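Side-chain contacts in protein HI_1472 (Haemophilus influenzae, PDB 3PSH), which binds molybdate and tungstate in the periplasm and serves the MolBCA ABC transporter in low-affinity molybdate import: residues T116-E121 with P127-E132; G194-G199 with L239-Y244; G203-H208 with A275-Y280. All coordinates share one frame; numbering follows the deposited sequence.

Interaction 1 of 3, residues T116-E121 with P127-E132; sequences TGEVGE and PTLTDE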
ATOM      1  N   THR A 116      -5.535  11.743  -4.159  1.00 15.03           N
ATOM      2  CA  THR A 116      -6.403  12.829  -4.684  1.00 17.59           C
ATOM      3  C   THR A 116      -6.237  12.748  -6.207  1.00 19.56           C
ATOM      4  O   THR A 116      -6.698  11.799  -6.855  1.00 22.53           O
ATOM      5  CB  THR A 116      -6.083  14.206  -3.993  1.00 13.25           C
ATOM      6  OG1 THR A 116      -4.692  14.480  -4.138  1.00 15.68           O
ATOM      7  CG2 THR A 116      -6.431  14.203  -2.528  1.00 14.13           C
ATOM      8  N   GLY A 117      -5.585  13.708  -6.801  1.00 21.92           N
ATOM      9  CA  GLY A 117      -5.387  13.700  -8.226  1.00 24.31           C
ATOM     10  C   GLY A 117      -6.632  14.110  -8.998  1.00 24.06           C
ATOM     11  O   GLY A 117      -7.669  14.480  -8.420  1.00 24.01           O
ATOM     12  N   GLU A 118      -6.497  13.995 -10.314  1.00 25.23           N
ATOM     13  CA  GLU A 118      -7.555  14.302 -11.282  1.00 25.89           C
ATOM     14  C   GLU A 118      -8.883  13.547 -10.885  1.00 26.39           C
ATOM     15  O   GLU A 118      -8.913  12.303 -10.734  1.00 25.17           O
ATOM     16  CB  GLU A 118      -7.039  13.817 -12.673  1.00 26.61           C
ATOM     17  CG  GLU A 118      -6.019  14.722 -13.479  1.00 30.49           C
ATOM     18  CD  GLU A 118      -4.648  14.911 -12.866  1.00 33.83           C
ATOM     19  OE1 GLU A 118      -4.128  14.012 -12.164  1.00 26.18           O
ATOM     20  OE2 GLU A 118      -4.067  16.001 -13.146  1.00 37.12           O
ATOM     21  N   VAL A 119      -9.967  14.299 -10.726  1.00 27.40           N
ATOM     22  CA  VAL A 119     -11.307  13.714 -10.545  1.00 29.20           C
ATOM     23  C   VAL A 119     -11.780  12.641 -11.493  1.00 28.38           C
ATOM     24  O   VAL A 119     -12.403  11.660 -11.039  1.00 29.56           O
ATOM     25  CB  VAL A 119     -12.406  14.791 -10.547  1.00 31.71           C
ATOM     26  CG1 VAL A 119     -12.931  15.051  -9.156  1.00 33.96           C
ATOM     27  CG2 VAL A 119     -11.947  16.108 -11.304  1.00 31.36           C
ATOM     28  N   GLY A 120     -11.522  12.794 -12.813  1.00 27.42           N
ATOM     29  CA  GLY A 120     -11.943  11.754 -13.760  1.00 26.58           C
ATOM     30  C   GLY A 120     -11.268  10.406 -13.611  1.00 23.49           C
ATOM     31  O   GLY A 120     -11.779   9.407 -14.085  1.00 27.06           O
ATOM     32  N   GLU A 121     -10.124  10.404 -12.901  1.00 22.62           N
ATOM     33  CA  GLU A 121      -9.252   9.222 -12.678  1.00 18.44           C
ATOM     34  C   GLU A 121      -9.497   8.521 -11.359  1.00 17.62           C
ATOM     35  O   GLU A 121      -8.947   7.445 -11.146  1.00 17.46           O
ATOM     36  CB  GLU A 121      -7.761   9.686 -12.749  1.00 19.22           C
ATOM     37  CG  GLU A 121      -7.498  10.257 -14.144  1.00 20.71           C
ATOM     38  CD  GLU A 121      -7.514   9.134 -15.190  1.00 25.83           C
ATOM     39  OE1 GLU A 121      -6.683   8.196 -15.130  1.00 22.22           O
ATOM     40  OE2 GLU A 121      -8.390   9.158 -16.119  1.00 24.54           O
ATOM     41  N   PRO A 127      -4.521   4.894 -12.807  1.00 17.09           N
ATOM     42  CA  PRO A 127      -4.782   6.328 -13.195  1.00 18.27           C
ATOM     43  C   PRO A 127      -3.624   6.915 -13.982  1.00 18.30           C
ATOM     44  O   PRO A 127      -2.520   6.321 -13.998  1.00 18.14           O
ATOM     45  CB  PRO A 127      -4.909   7.057 -11.894  1.00 18.69           C
ATOM     46  CG  PRO A 127      -4.053   6.199 -10.908  1.00 16.60           C
ATOM     47  CD  PRO A 127      -4.125   4.740 -11.381  1.00 16.88           C
ATOM     48  N   THR A 128      -3.906   8.001 -14.676  1.00 18.68           N
ATOM     49  CA  THR A 128      -2.920   8.921 -15.285  1.00 19.90           C
ATOM     50  C   THR A 128      -2.998  10.208 -14.411  1.00 20.27           C
ATOM     51  O   THR A 128      -4.056  10.874 -14.289  1.00 19.37           O
ATOM     52  CB  THR A 128      -3.351   9.268 -16.751  1.00 21.37           C
ATOM     53  OG1 THR A 128      -3.398   8.066 -17.496  1.00 23.67           O
ATOM     54  CG2 THR A 128      -2.425  10.275 -17.370  1.00 20.37           C
ATOM     55  N   LEU A 129      -1.857  10.563 -13.832  1.00 17.76           N
ATOM     56  CA  LEU A 129      -1.776  11.599 -12.838  1.00 17.04           C
ATOM     57  C   LEU A 129      -0.700  12.595 -13.224  1.00 18.40           C
ATOM     58  O   LEU A 129       0.434  12.221 -13.535  1.00 17.51           O
ATOM     59  CB  LEU A 129      -1.432  11.033 -11.470  1.00 17.57           C
ATOM     60  CG  LEU A 129      -2.398   9.991 -10.955  1.00 17.25           C
ATOM     61  CD1 LEU A 129      -1.679   9.317  -9.763  1.00 17.81           C
ATOM     62  CD2 LEU A 129      -3.754  10.578 -10.531  1.00 20.41           C
ATOM     63  N   THR A 130      -1.071  13.863 -13.229  1.00 18.59           N
ATOM     64  CA  THR A 130      -0.131  14.871 -13.637  1.00 19.06           C
ATOM     65  C   THR A 130       0.847  15.249 -12.497  1.00 16.82           C
ATOM     66  O   THR A 130       1.917  15.831 -12.777  1.00 18.35           O
ATOM     67  CB  THR A 130      -0.812  16.167 -14.174  1.00 18.75           C
ATOM     68  OG1 THR A 130      -1.578  16.735 -13.136  1.00 22.92           O
ATOM     69  CG2 THR A 130      -1.672  15.892 -15.421  1.00 21.30           C
ATOM     70  N   ASP A 131       0.523  14.866 -11.205  1.00 15.91           N
ATOM     71  CA  ASP A 131       1.390  15.115 -10.103  1.00 12.48           C
ATOM     72  C   ASP A 131       1.165  14.011  -9.090  1.00 11.21           C
ATOM     73  O   ASP A 131       0.556  14.267  -7.989  1.00 13.89           O
ATOM     74  CB  ASP A 131       1.010  16.413  -9.429  1.00 10.92           C
ATOM     75  CG  ASP A 131       2.071  16.926  -8.337  1.00 15.04           C
ATOM     76  OD1 ASP A 131       2.942  16.107  -7.894  1.00 15.94           O
ATOM     77  OD2 ASP A 131       2.127  18.095  -7.970  1.00 16.34           O
ATOM     78  N   GLU A 132       1.688  12.831  -9.429  1.00 14.26           N
ATOM     79  CA  GLU A 132       1.460  11.621  -8.590  1.00 14.20           C
ATOM     80  C   GLU A 132       2.037  11.743  -7.167  1.00 13.30           C
ATOM     81  O   GLU A 132       1.417  11.309  -6.174  1.00 14.12           O
ATOM     82  CB  GLU A 132       1.912  10.393  -9.378  1.00 12.47           C
ATOM     83  CG  GLU A 132       3.498  10.350  -9.562  1.00 15.56           C
ATOM     84  CD  GLU A 132       4.045   9.005 -10.016  1.00 18.89           C
ATOM     85  OE1 GLU A 132       3.281   8.130 -10.450  1.00 23.66           O
ATOM     86  OE2 GLU A 132       5.326   8.880  -9.842  1.00 18.35           O
TER
HETATM   87  O   HOH W   1      -2.205  14.130 -10.105  1.00 20.27           O
HETATM   88  O   HOH W   2      -6.059   6.866 -17.622  1.00 42.53           O

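Interaction 2 of 3, residues G194-G199 with L239-Y244; sequences GTYGSG and LVQDRY. With MOO (molybdate ion), chain B.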
ATOM      1  N   GLY A 194       4.516  -9.877 -13.307  1.00 18.32           N
ATOM      2  CA  GLY A 194       3.703  -8.651 -13.022  1.00 17.16           C
ATOM      3  C   GLY A 194       4.685  -7.539 -12.562  1.00 17.25           C
ATOM      4  O   GLY A 194       5.685  -7.810 -11.873  1.00 16.89           O
ATOM      5  N   THR A 195       4.399  -6.298 -12.941  1.00 15.49           N
ATOM      6  CA  THR A 195       5.198  -5.164 -12.341  1.00 15.48           C
ATOM      7  C   THR A 195       4.311  -3.973 -12.226  1.00 17.19           C
ATOM      8  O   THR A 195       3.117  -4.009 -12.699  1.00 18.60           O
ATOM      9  CB  THR A 195       6.492  -4.877 -13.151  1.00 14.60           C
ATOM     10  OG1 THR A 195       7.325  -4.031 -12.359  1.00 15.71           O
ATOM     11  CG2 THR A 195       6.189  -4.034 -14.410  1.00 13.71           C
ATOM     12  N   TYR A 196       4.823  -2.899 -11.661  1.00 14.51           N
ATOM     13  CA  TYR A 196       4.054  -1.617 -11.642  1.00 14.59           C
ATOM     14  C   TYR A 196       4.742  -0.610 -12.475  1.00 16.31           C
ATOM     15  O   TYR A 196       5.984  -0.363 -12.383  1.00 19.14           O
ATOM     16  CB  TYR A 196       3.992  -1.009 -10.234  1.00 14.65           C
ATOM     17  CG  TYR A 196       3.325  -1.916  -9.215  1.00 12.70           C
ATOM     18  CD1 TYR A 196       2.015  -1.664  -8.689  1.00 14.44           C
ATOM     19  CD2 TYR A 196       4.014  -3.043  -8.653  1.00 13.40           C
ATOM     20  CE1 TYR A 196       1.452  -2.513  -7.620  1.00 12.71           C
ATOM     21  CE2 TYR A 196       3.414  -3.882  -7.711  1.00 15.69           C
ATOM     22  CZ  TYR A 196       2.119  -3.677  -7.195  1.00 10.61           C
ATOM     23  OH  TYR A 196       1.624  -4.460  -6.193  1.00 17.03           O
ATOM     24  N   GLY A 197       3.964   0.068 -13.272  1.00 15.84           N
ATOM     25  CA  GLY A 197       4.495   1.086 -14.053  1.00 15.39           C
ATOM     26  C   GLY A 197       4.088   2.479 -13.505  1.00 16.43           C
ATOM     27  O   GLY A 197       3.985   2.680 -12.291  1.00 14.63           O
ATOM     28  N   SER A 198       3.745   3.442 -14.377  1.00 16.70           N
ATOM     29  CA  SER A 198       3.376   4.794 -13.963  1.00 16.07           C
ATOM     30  C   SER A 198       2.034   4.840 -13.150  1.00 14.93           C
ATOM     31  O   SER A 198       1.223   3.869 -13.222  1.00 14.53           O
ATOM     32  CB  SER A 198       3.272   5.799 -15.166  1.00 15.97           C
ATOM     33  OG  SER A 198       2.187   5.302 -16.008  1.00 20.45           O
ATOM     34  N   GLY A 199       1.851   5.945 -12.430  1.00 16.21           N
ATOM     35  CA  GLY A 199       0.627   6.250 -11.644  1.00 16.35           C
ATOM     36  C   GLY A 199       0.531   5.452 -10.378  1.00 16.72           C
ATOM     37  O   GLY A 199      -0.598   5.240  -9.823  1.00 16.54           O
ATOM     38  N   LEU A 239      13.632  -5.674  -6.746  1.00 15.13           N
ATOM     39  CA  LEU A 239      12.982  -5.699  -5.443  1.00 13.63           C
ATOM     40  C   LEU A 239      11.768  -6.609  -5.567  1.00 11.71           C
ATOM     41  O   LEU A 239      11.178  -6.727  -6.674  1.00 15.82           O
ATOM     42  CB  LEU A 239      12.555  -4.273  -4.988  1.00 12.47           C
ATOM     43  CG  LEU A 239      13.833  -3.322  -4.886  1.00 14.64           C
ATOM     44  CD1 LEU A 239      13.348  -1.979  -4.603  1.00 12.80           C
ATOM     45  CD2 LEU A 239      14.789  -3.818  -3.665  1.00 16.53           C
ATOM     46  N   VAL A 240      11.533  -7.305  -4.446  1.00 12.51           N
ATOM     47  CA  VAL A 240      10.378  -8.189  -4.320  1.00 13.98           C
ATOM     48  C   VAL A 240       9.619  -7.778  -3.049  1.00 13.18           C
ATOM     49  O   VAL A 240      10.180  -7.472  -2.030  1.00 14.83           O
ATOM     50  CB  VAL A 240      10.778  -9.683  -4.273  1.00 13.64           C
ATOM     51  CG1 VAL A 240       9.570 -10.628  -4.014  1.00 15.77           C
ATOM     52  CG2 VAL A 240      11.408 -10.106  -5.640  1.00 14.87           C
ATOM     53  N   GLN A 241       8.293  -7.752  -3.177  1.00 15.21           N
ATOM     54  CA  GLN A 241       7.438  -7.418  -2.025  1.00 14.13           C
ATOM     55  C   GLN A 241       7.454  -8.543  -1.026  1.00 14.99           C
ATOM     56  O   GLN A 241       7.346  -9.710  -1.482  1.00 14.69           O
ATOM     57  CB  GLN A 241       5.996  -7.218  -2.549  1.00 15.98           C
ATOM     58  CG  GLN A 241       5.893  -5.933  -3.448  1.00 11.22           C
ATOM     59  CD  GLN A 241       4.519  -5.680  -4.101  1.00 15.04           C
ATOM     60  OE1 GLN A 241       3.601  -6.576  -4.094  1.00 15.47           O
ATOM     61  NE2 GLN A 241       4.348  -4.463  -4.633  1.00 13.67           N
ATOM     62  N   ASP A 242       7.477  -8.201   0.274  1.00 14.66           N
ATOM     63  CA  ASP A 242       7.535  -9.188   1.361  1.00 15.36           C
ATOM     64  C   ASP A 242       6.383 -10.198   1.318  1.00 16.69           C
ATOM     65  O   ASP A 242       6.579 -11.408   1.668  1.00 16.70           O
ATOM     66  CB  ASP A 242       7.510  -8.511   2.727  1.00 16.11           C
ATOM     67  CG  ASP A 242       7.767  -9.488   3.866  1.00 20.26           C
ATOM     68  OD1 ASP A 242       8.830 -10.188   3.818  1.00 20.06           O
ATOM     69  OD2 ASP A 242       6.960  -9.520   4.814  1.00 19.58           O
ATOM     70  N   ARG A 243       5.219  -9.749   0.815  1.00 13.83           N
ATOM     71  CA  ARG A 243       4.063 -10.723   0.741  1.00 13.87           C
ATOM     72  C   ARG A 243       4.200 -11.804  -0.326  1.00 15.95           C
ATOM     73  O   ARG A 243       3.386 -12.735  -0.331  1.00 16.50           O
ATOM     74  CB  ARG A 243       2.747 -10.005   0.508  1.00 13.21           C
ATOM     75  CG  ARG A 243       2.787  -9.087  -0.762  1.00 15.84           C
ATOM     76  CD  ARG A 243       1.435  -8.231  -0.884  1.00 12.17           C
ATOM     77  NE  ARG A 243       1.625  -7.356  -2.074  1.00 13.68           N
ATOM     78  CZ  ARG A 243       0.727  -6.405  -2.465  1.00 15.92           C
ATOM     79  NH1 ARG A 243      -0.445  -6.338  -1.771  1.00 17.24           N
ATOM     80  NH2 ARG A 243       0.912  -5.626  -3.538  1.00 15.39           N
ATOM     81  N   TYR A 244       5.188 -11.646  -1.242  1.00 15.66           N
ATOM     82  CA  TYR A 244       5.451 -12.611  -2.298  1.00 15.62           C
ATOM     83  C   TYR A 244       6.882 -13.159  -2.275  1.00 13.67           C
ATOM     84  O   TYR A 244       7.593 -13.103  -3.250  1.00 17.60           O
ATOM     85  CB  TYR A 244       5.142 -11.974  -3.622  1.00 14.71           C
ATOM     86  CG  TYR A 244       3.685 -11.528  -3.779  1.00 17.14           C
ATOM     87  CD1 TYR A 244       2.616 -12.376  -3.405  1.00 21.30           C
ATOM     88  CD2 TYR A 244       3.344 -10.237  -4.259  1.00 18.74           C
ATOM     89  CE1 TYR A 244       1.273 -11.955  -3.548  1.00 20.05           C
ATOM     90  CE2 TYR A 244       1.944  -9.858  -4.496  1.00 19.68           C
ATOM     91  CZ  TYR A 244       0.958 -10.712  -4.084  1.00 24.14           C
ATOM     92  OH  TYR A 244      -0.403 -10.392  -4.222  1.00 21.85           O
TER
HETATM   93 MO   MOO B   1      -1.463  -2.741  -4.117  1.00 33.20          MO
HETATM   94  O1  MOO B   1       0.029  -3.020  -4.863  1.00 14.90           O
HETATM   95  O2  MOO B   1      -2.721  -2.547  -5.277  1.00 20.52           O
HETATM   96  O3  MOO B   1      -1.385  -1.311  -3.199  1.00 16.87           O
HETATM   97  O4  MOO B   1      -1.669  -3.985  -2.979  1.00 14.46           O

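Interaction 3 of 3, residues G203-H208 with A275-Y280; sequences GLMMEH and AKAWGY. With MOO (molybdate ion), chain B.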
ATOM      1  N   GLY A 203       6.794   3.656  -7.798  1.00 13.76           N
ATOM      2  CA  GLY A 203       7.897   4.485  -8.419  1.00 13.70           C
ATOM      3  C   GLY A 203       8.233   5.663  -7.483  1.00 13.25           C
ATOM      4  O   GLY A 203       9.332   6.213  -7.540  1.00 10.51           O
ATOM      5  N   LEU A 204       7.255   6.140  -6.663  1.00 11.68           N
ATOM      6  CA  LEU A 204       7.459   7.242  -5.711  1.00 13.62           C
ATOM      7  C   LEU A 204       8.369   6.785  -4.607  1.00 12.08           C
ATOM      8  O   LEU A 204       9.279   7.500  -4.165  1.00 12.16           O
ATOM      9  CB  LEU A 204       6.147   7.786  -5.111  1.00 12.12           C
ATOM     10  CG  LEU A 204       5.404   8.677  -6.186  1.00 13.24           C
ATOM     11  CD1 LEU A 204       3.997   8.805  -5.782  1.00 13.94           C
ATOM     12  CD2 LEU A 204       6.045  10.043  -6.161  1.00 13.92           C
ATOM     13  N   MET A 205       8.148   5.555  -4.139  1.00 11.30           N
ATOM     14  CA  MET A 205       9.053   5.047  -3.057  1.00 11.75           C
ATOM     15  C   MET A 205      10.485   4.976  -3.571  1.00 11.96           C
ATOM     16  O   MET A 205      11.383   5.430  -2.877  1.00 14.39           O
ATOM     17  CB  MET A 205       8.653   3.657  -2.561  1.00 14.31           C
ATOM     18  CG  MET A 205       9.568   3.114  -1.425  1.00 17.97           C
ATOM     19  SD  MET A 205       8.890   1.414  -0.977  1.00 19.14           S
ATOM     20  CE  MET A 205       9.460   0.430  -2.339  1.00 30.89           C
ATOM     21  N   MET A 206      10.606   4.540  -4.820  1.00 11.14           N
ATOM     22  CA  MET A 206      11.936   4.461  -5.453  1.00 10.87           C
ATOM     23  C   MET A 206      12.493   5.894  -5.598  1.00 12.63           C
ATOM     24  O   MET A 206      13.633   6.183  -5.121  1.00 13.44           O
ATOM     25  CB  MET A 206      11.795   3.803  -6.793  1.00 11.69           C
ATOM     26  CG  MET A 206      11.431   2.317  -6.580  1.00 14.93           C
ATOM     27  SD  MET A 206      11.357   1.541  -8.173  1.00 18.60           S
ATOM     28  CE  MET A 206      10.907  -0.218  -7.834  1.00 16.85           C
ATOM     29  N   GLU A 207      11.691   6.855  -6.024  1.00 13.22           N
ATOM     30  CA  GLU A 207      12.266   8.232  -6.220  1.00 13.31           C
ATOM     31  C   GLU A 207      12.763   8.847  -4.936  1.00 11.83           C
ATOM     32  O   GLU A 207      13.849   9.500  -4.869  1.00 13.09           O
ATOM     33  CB  GLU A 207      11.184   9.146  -6.805  1.00 11.82           C
ATOM     34  CG  GLU A 207      10.970   8.864  -8.263  1.00 11.68           C
ATOM     35  CD  GLU A 207       9.728   9.648  -8.829  1.00 11.24           C
ATOM     36  OE1 GLU A 207       9.201  10.500  -8.053  1.00 16.04           O
ATOM     37  OE2 GLU A 207       9.417   9.441  -9.995  1.00 15.78           O
ATOM     38  N   HIS A 208      12.006   8.676  -3.856  1.00 11.34           N
ATOM     39  CA  HIS A 208      12.348   9.294  -2.576  1.00 13.48           C
ATOM     40  C   HIS A 208      13.616   8.678  -1.947  1.00 13.02           C
ATOM     41  O   HIS A 208      14.244   9.275  -1.114  1.00 14.33           O
ATOM     42  CB  HIS A 208      11.180   9.191  -1.616  1.00 13.80           C
ATOM     43  CG  HIS A 208      10.084  10.166  -1.936  1.00 16.06           C
ATOM     44  ND1 HIS A 208      10.059  11.476  -1.465  1.00 18.78           N
ATOM     45  CD2 HIS A 208       8.942   9.995  -2.661  1.00 14.82           C
ATOM     46  CE1 HIS A 208       8.955  12.081  -1.919  1.00 18.72           C
ATOM     47  NE2 HIS A 208       8.282  11.215  -2.666  1.00 14.32           N
ATOM     48  N   ALA A 275       7.988  -2.296   4.280  1.00 12.51           N
ATOM     49  CA  ALA A 275       8.587  -1.463   3.154  1.00 10.61           C
ATOM     50  C   ALA A 275       7.800  -1.747   1.944  1.00  9.96           C
ATOM     51  O   ALA A 275       8.318  -2.353   0.958  1.00 12.02           O
ATOM     52  CB  ALA A 275      10.050  -1.764   2.966  1.00 12.13           C
ATOM     53  N   LYS A 276       6.493  -1.423   2.029  1.00 14.33           N
ATOM     54  CA  LYS A 276       5.530  -1.773   0.957  1.00 13.50           C
ATOM     55  C   LYS A 276       5.657  -0.911  -0.311  1.00  9.65           C
ATOM     56  O   LYS A 276       5.159   0.229  -0.370  1.00 12.57           O
ATOM     57  CB  LYS A 276       4.117  -1.664   1.523  1.00 14.99           C
ATOM     58  CG  LYS A 276       4.020  -2.506   2.761  1.00 11.26           C
ATOM     59  CD  LYS A 276       2.519  -2.403   3.287  1.00 11.83           C
ATOM     60  CE  LYS A 276       2.159  -3.618   4.223  1.00 15.19           C
ATOM     61  NZ  LYS A 276       2.887  -3.453   5.507  1.00 11.73           N
ATOM     62  N   ALA A 277       6.359  -1.458  -1.298  1.00 11.55           N
ATOM     63  CA  ALA A 277       6.366  -0.705  -2.565  1.00 11.02           C
ATOM     64  C   ALA A 277       5.184  -1.075  -3.417  1.00 10.45           C
ATOM     65  O   ALA A 277       5.312  -1.515  -4.535  1.00 12.12           O
ATOM     66  CB  ALA A 277       7.674  -0.903  -3.328  1.00 13.31           C
ATOM     67  N   TRP A 278       4.044  -0.684  -2.869  1.00 11.37           N
ATOM     68  CA  TRP A 278       2.792  -1.203  -3.402  1.00 11.27           C
ATOM     69  C   TRP A 278       2.242  -0.131  -4.362  1.00 12.50           C
ATOM     70  O   TRP A 278       2.732   0.983  -4.480  1.00 13.70           O
ATOM     71  CB  TRP A 278       1.810  -1.300  -2.225  1.00 11.01           C
ATOM     72  CG  TRP A 278       2.006  -2.476  -1.391  1.00 12.89           C
ATOM     73  CD1 TRP A 278       3.068  -3.448  -1.486  1.00 11.60           C
ATOM     74  CD2 TRP A 278       1.154  -2.909  -0.334  1.00 14.20           C
ATOM     75  NE1 TRP A 278       2.868  -4.422  -0.527  1.00 14.76           N
ATOM     76  CE2 TRP A 278       1.679  -4.136   0.150  1.00 14.86           C
ATOM     77  CE3 TRP A 278      -0.076  -2.426   0.197  1.00 12.45           C
ATOM     78  CZ2 TRP A 278       1.034  -4.856   1.204  1.00 15.65           C
ATOM     79  CZ3 TRP A 278      -0.728  -3.190   1.190  1.00 12.38           C
ATOM     80  CH2 TRP A 278      -0.137  -4.334   1.729  1.00 13.75           C
ATOM     81  N   GLY A 279       1.196  -0.482  -5.096  1.00 12.17           N
ATOM     82  CA  GLY A 279       0.623   0.539  -5.984  1.00 10.80           C
ATOM     83  C   GLY A 279      -0.066   1.666  -5.221  1.00 10.76           C
ATOM     84  O   GLY A 279      -0.204   2.754  -5.746  1.00 13.19           O
ATOM     85  N   TYR A 280      -0.426   1.403  -3.975  1.00 12.09           N
ATOM     86  CA  TYR A 280      -0.995   2.402  -3.019  1.00 11.91           C
ATOM     87  C   TYR A 280       0.029   2.737  -1.886  1.00 12.74           C
ATOM     88  O   TYR A 280       0.609   1.780  -1.294  1.00 14.53           O
ATOM     89  CB  TYR A 280      -2.297   1.824  -2.316  1.00 11.37           C
ATOM     90  CG  TYR A 280      -3.493   1.709  -3.242  1.00 12.72           C
ATOM     91  CD1 TYR A 280      -4.659   2.497  -3.051  1.00 11.18           C
ATOM     92  CD2 TYR A 280      -3.482   0.759  -4.256  1.00 10.60           C
ATOM     93  CE1 TYR A 280      -5.787   2.369  -3.923  1.00 12.76           C
ATOM     94  CE2 TYR A 280      -4.564   0.647  -5.143  1.00 15.26           C
ATOM     95  CZ  TYR A 280      -5.719   1.424  -4.924  1.00 15.00           C
ATOM     96  OH  TYR A 280      -6.766   1.248  -5.853  1.00 16.72           O
TER
HETATM   97 MO   MOO B   1      -1.463  -2.741  -4.117  1.00 33.20          MO
HETATM   98  O1  MOO B   1       0.029  -3.020  -4.863  1.00 14.90           O
HETATM   99  O2  MOO B   1      -2.721  -2.547  -5.277  1.00 20.52           O
HETATM  100  O3  MOO B   1      -1.385  -1.311  -3.199  1.00 16.87           O
HETATM  101  O4  MOO B   1      -1.669  -3.985  -2.979  1.00 14.46           O

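Interaction 1 of 3, residues T116-E121 with P127-E132
Gly117, Glu118 and Glu121 meet Pro127 to Thr130 across one surface loop. This loop leaves strand 109-112, an edge strand of one of the two four-stranded parallel sheets of this periplasmic solute-binding protein, and leads into helix 132-151. Two glutamates of its first arm reach over to backbone N-H groups of its second arm. The side chain of Pro127 lies about 10 Å from the bound molybdate.

At Gly117 the backbone passes Leu129, with Gly117 CA 4.2 Å from Leu129 CD2.

Glu118 carries the first grip. Its chain bends at CG (chi2 66°), which turns the carboxylate toward Thr130, and the two side chains cross at about a right angle. Thr130 N donates to Glu118 OE1 at 3.2 Å from above the carboxylate plane. Thr130 OG1 donates to Glu118 OE2 at 2.6 Å, on the syn lone pair. One threonine thus holds both oxygens, and a water links OE1 to Asp131 N. Asp131 is the N-cap of helix 132-151.

Glu121 is tied back by its own N-H, which bonds to Glu118 O. Its side chain also bends at CG, beside the Pro127 ring. OE2 forms a salt bridge with Lys124 within the same loop. Glu121 OE1 accepts from Thr128 N at 2.8 Å, on its anti side and 29° out of the carboxylate plane. A water 2.9 Å from Glu121 OE1 donates to that oxygen and also bonds Thr128 OG1.

Interaction 2 of 3, residues G194-G199 with L239-Y244
Tyr196 and Arg243 approach from opposite directions and lie nearly coplanar at the molybdate site. The phenol ring and the guanidinium plane are only 10° apart. They meet edge to edge, with Tyr196 OH 3.0 Å from Arg243 NH2. Tyr196 OH donates to molybdate O1 at 2.5 Å, and the anion lies at the ring edge.

Arg243 is extended from CG to NE, which carries its guanidinium from the type I turn 241-244 to the anion. Arg243 NH1 donates to molybdate O4 at 2.9 Å. NH2 is shared between O1 and O4. NH1 also bonds the backbone oxygen of Gln51.

Gln241 is the second-shell residue. Its amide is turned 47° from the tyrosine ring, and Gln241 NE2 donates to Tyr196 OH at 3.1 Å. Arg243 presents NE and NH2 side-on, both to Gln241 OE1, which they reach from one face of the amide plane. Asn190 ND2 is a further donor to this oxygen.

One glutamine therefore probably helps to position both ligand-binding side chains and to limit rotation of the guanidinium. The gathered donors probably offset the charge of the oxyanion, and the N-H from Gln241 to the phenol oxygen would make that hydroxyl a stronger donor toward O1.

Interaction 3 of 3, residues G203-H208 with A275-Y280
The loop between strand 268-270 and helix 283-297 forms one wall of the molybdate pocket, and helix 201-208 packs against its back. Met205 of the helix meets Ala277 of the loop. In the methionine, CG anti to the backbone N (chi1 -179°) and an extended chi2 carry the sulfur out to the loop. Met205 SD lies 3.5 Å from Ala277 CB and also faces Lys276 O. The position of the methyl CE is doubtful in the model.

Ala277 is the centre of an inverse gamma turn, closed by a weak bond from Trp278 N to Lys276 O. Its CB points to the helix, while that of Trp278 points away from the helix. Thr202 OG1, also in the helix, bonds Ala277 O.

On the pocket side, Gly279 N donates to molybdate O1 at 2.8 Å in an almost straight line (176°). Tyr280 N donates to molybdate O3 at 3.0 Å. The Trp278 ring has molybdate O4 over one face, 3.8 Å above its plane, and Lys276 CD against the opposite face. Tyr280 turns its ring edge to O3.

The side chains that meet here, Met205 and Ala277, are apolar, while the pocket side offers two backbone N-H groups beside aromatic rings, consistent with binding a tetrahedral oxyanion through directed hydrogen bonds.

From the N terminus, interaction 1 comes first. It closes a short loop within 116-132, ahead of helix 132-151, and is complete before the others begin. Interactions 2 and 3 cross, their segments alternating as 194-199, 203-208, 239-244 and 275-280. Strand 194-196 is followed directly by helix 201-208, so neighbouring elements reach two successive loops of the second parallel sheet, those after strands 237-240 and 268-270. These two contacts touch through Gln241 NE2 and Ala277 O, and both contribute to the molybdate pocket. Interaction 1 joins them by packing: Pro127 and Leu129 lie on Gly199, and Glu132 on Leu204.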